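Local atomic coordinates of isochorismatase hydrolase (Alkaliphilus metalliredigens, PDB entry 3HB7), a protein that probably acts as a hydrolase of the isochorismatase family. Residues Val134-Thr139 and Asp169-Phe173; Val128-Val132 and Met162-Leu167. All coordinates share one frame; numbering follows the deposited sequence.

Interaction 1 of 2, residues Val134-Thr139 and Asp169-Phe173; sequences VRSTAT and DLSIF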
ATOM      1  N   VAL E 134      19.284 -19.431  24.362  1.00 24.37           N
ATOM      2  CA  VAL E 134      19.975 -20.575  23.857  1.00 24.44           C
ATOM      3  C   VAL E 134      21.111 -20.205  22.931  1.00 24.67           C
ATOM      4  O   VAL E 134      22.191 -20.696  23.059  1.00 24.77           O
ATOM      5  CB  VAL E 134      19.020 -21.493  23.124  1.00 24.35           C
ATOM      6  CG1 VAL E 134      19.745 -22.530  22.414  1.00 23.42           C
ATOM      7  CG2 VAL E 134      18.087 -22.095  24.046  1.00 23.26           C
ATOM      8  N   ARG E 135      20.861 -19.316  22.002  1.00 24.52           N
ATOM      9  CA  ARG E 135      21.891 -18.897  21.098  1.00 24.60           C
ATOM     10  C   ARG E 135      23.031 -18.212  21.811  1.00 24.60           C
ATOM     11  O   ARG E 135      24.159 -18.386  21.454  1.00 25.12           O
ATOM     12  CB  ARG E 135      21.333 -18.030  19.982  1.00 24.22           C
ATOM     13  CG  ARG E 135      22.059 -16.749  19.758  1.00 25.01           C
ATOM     14  CD  ARG E 135      23.238 -16.899  18.881  1.00 26.25           C
ATOM     15  NE  ARG E 135      22.902 -16.539  17.531  1.00 28.81           N
ATOM     16  CZ  ARG E 135      23.725 -15.980  16.666  1.00 28.46           C
ATOM     17  NH1 ARG E 135      24.971 -15.704  16.975  1.00 27.73           N
ATOM     18  NH2 ARG E 135      23.284 -15.711  15.470  1.00 30.00           N
ATOM     19  N   SER E 136      22.711 -17.422  22.812  1.00 23.89           N
ATOM     20  CA  SER E 136      23.705 -16.714  23.578  1.00 24.17           C
ATOM     21  C   SER E 136      24.647 -17.625  24.323  1.00 23.58           C
ATOM     22  O   SER E 136      25.817 -17.397  24.369  1.00 23.21           O
ATOM     23  CB  SER E 136      23.029 -15.830  24.598  1.00 24.01           C
ATOM     24  OG  SER E 136      22.566 -14.679  24.002  1.00 25.66           O
ATOM     25  N   THR E 137      24.092 -18.642  24.937  1.00 23.15           N
ATOM     26  CA  THR E 137      24.852 -19.633  25.643  1.00 22.68           C
ATOM     27  C   THR E 137      25.768 -20.407  24.722  1.00 22.80           C
ATOM     28  O   THR E 137      26.870 -20.680  25.066  1.00 22.44           O
ATOM     29  CB  THR E 137      23.956 -20.527  26.442  1.00 22.46           C
ATOM     30  OG1 THR E 137      23.037 -19.724  27.148  1.00 20.71           O
ATOM     31  CG2 THR E 137      24.722 -21.271  27.413  1.00 21.88           C
ATOM     32  N   ALA E 138      25.293 -20.709  23.529  1.00 22.85           N
ATOM     33  CA  ALA E 138      26.102 -21.334  22.513  1.00 22.95           C
ATOM     34  C   ALA E 138      27.269 -20.498  22.063  1.00 23.06           C
ATOM     35  O   ALA E 138      28.323 -21.010  21.869  1.00 24.17           O
ATOM     36  CB  ALA E 138      25.272 -21.685  21.339  1.00 22.28           C
ATOM     37  N   THR E 139      27.069 -19.215  21.872  1.00 22.74           N
ATOM     38  CA  THR E 139      28.139 -18.338  21.497  1.00 22.86           C
ATOM     39  C   THR E 139      29.197 -18.252  22.573  1.00 23.02           C
ATOM     40  O   THR E 139      30.348 -18.209  22.295  1.00 23.33           O
ATOM     41  CB  THR E 139      27.611 -16.945  21.229  1.00 22.94           C
ATOM     42  OG1 THR E 139      26.655 -16.997  20.192  1.00 23.88           O
ATOM     43  CG2 THR E 139      28.688 -16.032  20.824  1.00 23.09           C
ATOM     44  N   ASP E 169      21.309 -19.941  12.242  1.00 25.65           N
ATOM     45  CA  ASP E 169      22.444 -19.263  12.803  1.00 24.98           C
ATOM     46  C   ASP E 169      23.273 -20.249  13.570  1.00 25.01           C
ATOM     47  O   ASP E 169      24.457 -20.247  13.482  1.00 25.10           O
ATOM     48  CB  ASP E 169      21.998 -18.160  13.722  1.00 24.87           C
ATOM     49  CG  ASP E 169      21.902 -16.852  13.043  1.00 25.39           C
ATOM     50  OD1 ASP E 169      22.130 -16.763  11.848  1.00 26.32           O
ATOM     51  OD2 ASP E 169      21.586 -15.893  13.718  1.00 24.87           O
ATOM     52  N   LEU E 170      22.624 -21.113  14.315  1.00 24.70           N
ATOM     53  CA  LEU E 170      23.329 -22.027  15.173  1.00 24.85           C
ATOM     54  C   LEU E 170      24.197 -22.986  14.392  1.00 25.29           C
ATOM     55  O   LEU E 170      25.213 -23.420  14.854  1.00 25.10           O
ATOM     56  CB  LEU E 170      22.393 -22.725  16.136  1.00 24.28           C
ATOM     57  CG  LEU E 170      22.164 -21.916  17.391  1.00 23.61           C
ATOM     58  CD1 LEU E 170      21.109 -22.457  18.209  1.00 22.71           C
ATOM     59  CD2 LEU E 170      23.388 -21.822  18.163  1.00 23.11           C
ATOM     60  N   SER E 171      23.781 -23.274  13.180  1.00 25.41           N
ATOM     61  CA  SER E 171      24.467 -24.199  12.331  1.00 26.02           C
ATOM     62  C   SER E 171      25.760 -23.659  11.786  1.00 26.12           C
ATOM     63  O   SER E 171      26.525 -24.361  11.204  1.00 26.57           O
ATOM     64  CB  SER E 171      23.554 -24.632  11.215  1.00 26.25           C
ATOM     65  OG  SER E 171      23.704 -23.793  10.115  1.00 26.65           O
ATOM     66  N   ILE E 172      25.976 -22.380  11.931  1.00 26.16           N
ATOM     67  CA  ILE E 172      27.220 -21.792  11.544  1.00 26.17           C
ATOM     68  C   ILE E 172      28.401 -22.238  12.394  1.00 26.27           C
ATOM     69  O   ILE E 172      29.500 -22.348  11.925  1.00 26.38           O
ATOM     70  CB  ILE E 172      27.109 -20.281  11.512  1.00 26.31           C
ATOM     71  CG1 ILE E 172      25.979 -19.869  10.591  1.00 25.86           C
ATOM     72  CG2 ILE E 172      28.384 -19.662  11.066  1.00 25.80           C
ATOM     73  CD1 ILE E 172      25.775 -18.427  10.538  1.00 23.36           C
ATOM     74  N   PHE E 173      28.186 -22.394  13.679  1.00 26.13           N
ATOM     75  CA  PHE E 173      29.272 -22.739  14.557  1.00 25.85           C
ATOM     76  C   PHE E 173      29.026 -23.944  15.438  1.00 25.45           C
ATOM     77  O   PHE E 173      29.848 -24.262  16.226  1.00 25.30           O
ATOM     78  CB  PHE E 173      29.682 -21.529  15.384  1.00 25.91           C
ATOM     79  CG  PHE E 173      28.568 -20.926  16.143  1.00 26.84           C
ATOM     80  CD1 PHE E 173      28.370 -21.223  17.456  1.00 26.75           C
ATOM     81  CD2 PHE E 173      27.699 -20.079  15.541  1.00 26.46           C
ATOM     82  CE1 PHE E 173      27.339 -20.677  18.126  1.00 26.58           C
ATOM     83  CE2 PHE E 173      26.679 -19.539  16.223  1.00 26.15           C
ATOM     84  CZ  PHE E 173      26.499 -19.839  17.505  1.00 25.82           C
TER

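Interaction 2 of 2, residues Val128-Val132 and Met162-Leu167; sequences VWTNV and MHEYGL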
ATOM      1  N   VAL E 128      15.001 -22.983  25.685  1.00 26.77           N
ATOM      2  CA  VAL E 128      14.262 -21.930  25.089  1.00 26.71           C
ATOM      3  C   VAL E 128      14.889 -20.574  25.455  1.00 26.82           C
ATOM      4  O   VAL E 128      15.405 -20.443  26.524  1.00 26.44           O
ATOM      5  CB  VAL E 128      12.877 -22.076  25.677  1.00 26.95           C
ATOM      6  CG1 VAL E 128      12.476 -20.936  26.477  1.00 27.64           C
ATOM      7  CG2 VAL E 128      11.901 -22.468  24.671  1.00 26.34           C
ATOM      8  N   TRP E 129      14.801 -19.541  24.624  1.00 26.59           N
ATOM      9  CA  TRP E 129      14.412 -19.578  23.237  1.00 26.95           C
ATOM     10  C   TRP E 129      15.599 -19.858  22.392  1.00 26.79           C
ATOM     11  O   TRP E 129      16.676 -19.440  22.692  1.00 26.62           O
ATOM     12  CB  TRP E 129      13.892 -18.241  22.752  1.00 27.12           C
ATOM     13  CG  TRP E 129      12.834 -17.602  23.499  1.00 28.28           C
ATOM     14  CD1 TRP E 129      12.348 -17.961  24.681  1.00 29.47           C
ATOM     15  CD2 TRP E 129      12.118 -16.450  23.102  1.00 28.58           C
ATOM     16  NE1 TRP E 129      11.373 -17.119  25.062  1.00 29.48           N
ATOM     17  CE2 TRP E 129      11.216 -16.172  24.099  1.00 29.50           C
ATOM     18  CE3 TRP E 129      12.168 -15.617  21.996  1.00 28.29           C
ATOM     19  CZ2 TRP E 129      10.374 -15.107  24.038  1.00 30.07           C
ATOM     20  CZ3 TRP E 129      11.344 -14.574  21.941  1.00 28.43           C
ATOM     21  CH2 TRP E 129      10.455 -14.322  22.946  1.00 29.55           C
ATOM     22  N   THR E 130      15.358 -20.475  21.262  1.00 26.30           N
ATOM     23  CA  THR E 130      16.400 -20.928  20.403  1.00 26.30           C
ATOM     24  C   THR E 130      17.247 -19.779  19.952  1.00 26.43           C
ATOM     25  O   THR E 130      18.446 -19.890  19.903  1.00 26.98           O
ATOM     26  CB  THR E 130      15.797 -21.561  19.155  1.00 26.19           C
ATOM     27  OG1 THR E 130      14.877 -22.558  19.538  1.00 25.54           O
ATOM     28  CG2 THR E 130      16.842 -22.180  18.317  1.00 25.42           C
ATOM     29  N   ASN E 131      16.608 -18.679  19.600  1.00 26.15           N
ATOM     30  CA  ASN E 131      17.301 -17.549  19.041  1.00 25.24           C
ATOM     31  C   ASN E 131      17.746 -16.535  20.054  1.00 25.26           C
ATOM     32  O   ASN E 131      18.372 -15.586  19.713  1.00 25.27           O
ATOM     33  CB  ASN E 131      16.477 -16.906  17.929  1.00 25.11           C
ATOM     34  CG  ASN E 131      15.144 -16.463  18.387  1.00 24.83           C
ATOM     35  OD1 ASN E 131      14.748 -15.358  18.141  1.00 24.26           O
ATOM     36  ND2 ASN E 131      14.459 -17.308  19.092  1.00 22.41           N
ATOM     37  N   VAL E 132      17.404 -16.740  21.302  1.00 25.02           N
ATOM     38  CA  VAL E 132      17.796 -15.814  22.321  1.00 24.13           C
ATOM     39  C   VAL E 132      18.777 -16.385  23.302  1.00 24.37           C
ATOM     40  O   VAL E 132      19.931 -16.447  23.035  1.00 24.31           O
ATOM     41  CB  VAL E 132      16.602 -15.287  23.048  1.00 24.27           C
ATOM     42  CG1 VAL E 132      17.004 -14.227  24.005  1.00 21.99           C
ATOM     43  CG2 VAL E 132      15.629 -14.756  22.066  1.00 23.06           C
HETATM   44  N   MSE E 162      11.127 -18.167  14.358  1.00 29.83           N
HETATM   45  CA  MSE E 162      12.265 -17.747  15.156  1.00 30.16           C
HETATM   46  C   MSE E 162      13.139 -18.936  15.448  1.00 29.53           C
HETATM   47  O   MSE E 162      14.338 -18.852  15.352  1.00 29.37           O
HETATM   48  CB  MSE E 162      11.823 -17.122  16.462  1.00 30.19           C
HETATM   49  CG  MSE E 162      11.476 -15.691  16.385  1.00 33.23           C
HETATM   50 SE   MSE E 162      11.054 -14.975  18.052  1.00 42.90          SE
HETATM   51  CE  MSE E 162      10.763 -13.192  17.629  1.00 38.39           C
ATOM     52  N   HIS E 163      12.529 -20.053  15.787  1.00 28.80           N
ATOM     53  CA  HIS E 163      13.296 -21.237  16.038  1.00 28.44           C
ATOM     54  C   HIS E 163      14.041 -21.668  14.810  1.00 28.07           C
ATOM     55  O   HIS E 163      15.173 -22.061  14.897  1.00 27.73           O
ATOM     56  CB  HIS E 163      12.412 -22.368  16.516  1.00 28.37           C
ATOM     57  CG  HIS E 163      13.132 -23.667  16.647  1.00 29.29           C
ATOM     58  ND1 HIS E 163      12.766 -24.794  15.953  1.00 28.88           N
ATOM     59  CD2 HIS E 163      14.203 -24.018  17.386  1.00 27.98           C
ATOM     60  CE1 HIS E 163      13.587 -25.777  16.254  1.00 28.33           C
ATOM     61  NE2 HIS E 163      14.467 -25.331  17.121  1.00 28.30           N
ATOM     62  N   GLU E 164      13.380 -21.611  13.670  1.00 27.88           N
ATOM     63  CA  GLU E 164      13.973 -22.032  12.429  1.00 27.87           C
ATOM     64  C   GLU E 164      15.159 -21.187  12.025  1.00 27.47           C
ATOM     65  O   GLU E 164      16.160 -21.709  11.579  1.00 27.69           O
ATOM     66  CB  GLU E 164      12.915 -22.028  11.321  1.00 28.28           C
ATOM     67  CG  GLU E 164      13.372 -22.636  10.003  1.00 30.13           C
ATOM     68  CD  GLU E 164      12.554 -22.220   8.769  1.00 33.12           C
ATOM     69  OE1 GLU E 164      12.894 -22.676   7.677  1.00 33.08           O
ATOM     70  OE2 GLU E 164      11.589 -21.451   8.866  1.00 34.36           O
ATOM     71  N   TYR E 165      15.040 -19.876  12.116  1.00 26.69           N
ATOM     72  CA  TYR E 165      16.186 -19.047  11.820  1.00 26.22           C
ATOM     73  C   TYR E 165      17.268 -19.100  12.873  1.00 25.74           C
ATOM     74  O   TYR E 165      18.411 -18.886  12.590  1.00 25.21           O
ATOM     75  CB  TYR E 165      15.857 -17.655  11.262  1.00 26.25           C
ATOM     76  CG  TYR E 165      15.233 -16.649  12.168  1.00 27.49           C
ATOM     77  CD1 TYR E 165      15.883 -16.182  13.272  1.00 28.75           C
ATOM     78  CD2 TYR E 165      14.016 -16.122  11.883  1.00 28.26           C
ATOM     79  CE1 TYR E 165      15.316 -15.257  14.078  1.00 29.37           C
ATOM     80  CE2 TYR E 165      13.454 -15.195  12.676  1.00 29.30           C
ATOM     81  CZ  TYR E 165      14.110 -14.766  13.770  1.00 29.96           C
ATOM     82  OH  TYR E 165      13.536 -13.846  14.561  1.00 30.63           O
ATOM     83  N   GLY E 166      16.872 -19.397  14.095  1.00 25.59           N
ATOM     84  CA  GLY E 166      17.813 -19.615  15.166  1.00 25.25           C
ATOM     85  C   GLY E 166      18.711 -20.806  14.936  1.00 25.23           C
ATOM     86  O   GLY E 166      19.892 -20.740  15.170  1.00 24.46           O
ATOM     87  N   LEU E 167      18.127 -21.888  14.448  1.00 25.40           N
ATOM     88  CA  LEU E 167      18.877 -23.063  14.083  1.00 25.46           C
ATOM     89  C   LEU E 167      19.837 -22.769  12.969  1.00 25.92           C
ATOM     90  O   LEU E 167      20.950 -23.235  12.972  1.00 26.43           O
ATOM     91  CB  LEU E 167      17.944 -24.190  13.719  1.00 25.35           C
ATOM     92  CG  LEU E 167      17.229 -24.689  14.956  1.00 25.23           C
ATOM     93  CD1 LEU E 167      16.219 -25.704  14.667  1.00 25.68           C
ATOM     94  CD2 LEU E 167      18.213 -25.233  15.892  1.00 24.50           C
TER

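Interaction 1 of 2, residues Val134-Thr139 and Asp169-Phe173
R135 reaches from helix 133-143 to D169 of segment 169-173. Its chain bends twice, at chi2 (85°) and chi3 (97°). This turns the guanidinium toward the carboxylate. NH2 meets OD2 of D169 in a salt bridge, with the oxygen at the guanidinium edge. The planes are 87° apart, and OD2 alone makes the bond. The bond is modelled very short, and its exact length is doubtful.

CE2 of F173 lies over one face of the same guanidinium. It is 4.3 Å from NH1 of R135, but the ring itself is oblique to that nitrogen. The ring edge faces the backbone of A138, with CE1 3.9 Å from A138 O. CZ lies 3.9 Å from OG1 of T139. On the buried side L170 packs on the helix. Its CD2 touches A138 CB at 3.7 Å, and CD1 approaches V134 CG1. A138 and L170 also touch strand 147-151, through V148 and T150.

The contact therefore joins helix 133-143 to helix 160-170 and the turn that follows, with V134, A138 and L170 buried and the R135-D169 pair partly exposed. The charge of R135 is probably balanced by D169, while CE2 of F173 sits over one face.

Interaction 2 of 2, residues Val128-Val132 and Met162-Leu167
This contact belongs to the loop between strand 122-126 and helix 133-143 of a parallel alpha/beta fold. In cysteine hydrolases of this family the corresponding loop carries a non-proline cis peptide and leads to the nucleophile. Here the peptide bond before W129 is cis and C133 begins the helix, consistent with that pattern. W129 to V132 form a type I turn, closed by V132 N to W129 O. Helix 160-170 packs against this turn.

N131 points at the helix, its CG set between the backbone N and the carbonyl carbon (chi1 58°). The amide lies against the selenomethionine M162. Its ND2 is 3.7 Å from M162 CB, and its OD1 is 3.7 Å from SE. ND2 also makes a weak hydrogen bond to S157 OG. With an alanine here, a gap would probably open beside M162 CB and SE, and S157 OG would lose this weak partner.

M162 is extended beyond CG (chi2 -176°), crosses the amide obliquely and brings SE beside W129 CZ3. This is a Met-aromatic contact. SE is 5.0 Å from the centroid of the six-membered ring and 64° off its normal, so the approach is oblique.

Deeper in, T130 is buried. Its OG1 makes a weak hydrogen bond to A156 O, and H163 NE2 makes another to T155 OG1. The two side chains thus both reach strand 155-156. T130 CG2 meets L167 CD2 at 4.1 Å. By CA atoms, G166 and N131 are the nearest pair. G166 has no side chain, and its CA is 4.1 Å from N131 CB.

From the N terminus, strand 122-126 leads into loop 128-132 and then helix 133-143. Strands 147-151 and 155-156 follow, then helix 160-170 and strand 175-177. Interaction 2 closes the loop from V132 to M162. Interaction 1 closes the one from T139 to D169. Each spans 29 residues. The segments alternate along the chain, so the two loops cross. Both contacts use helix 160-170: its earlier turns meet the loop, and its later part and the following residues meet helix 133-143. They are directly joined, since V134 N probably bonds to W129 O at 3.1 Å, and L170 CD1 packs near T130 O.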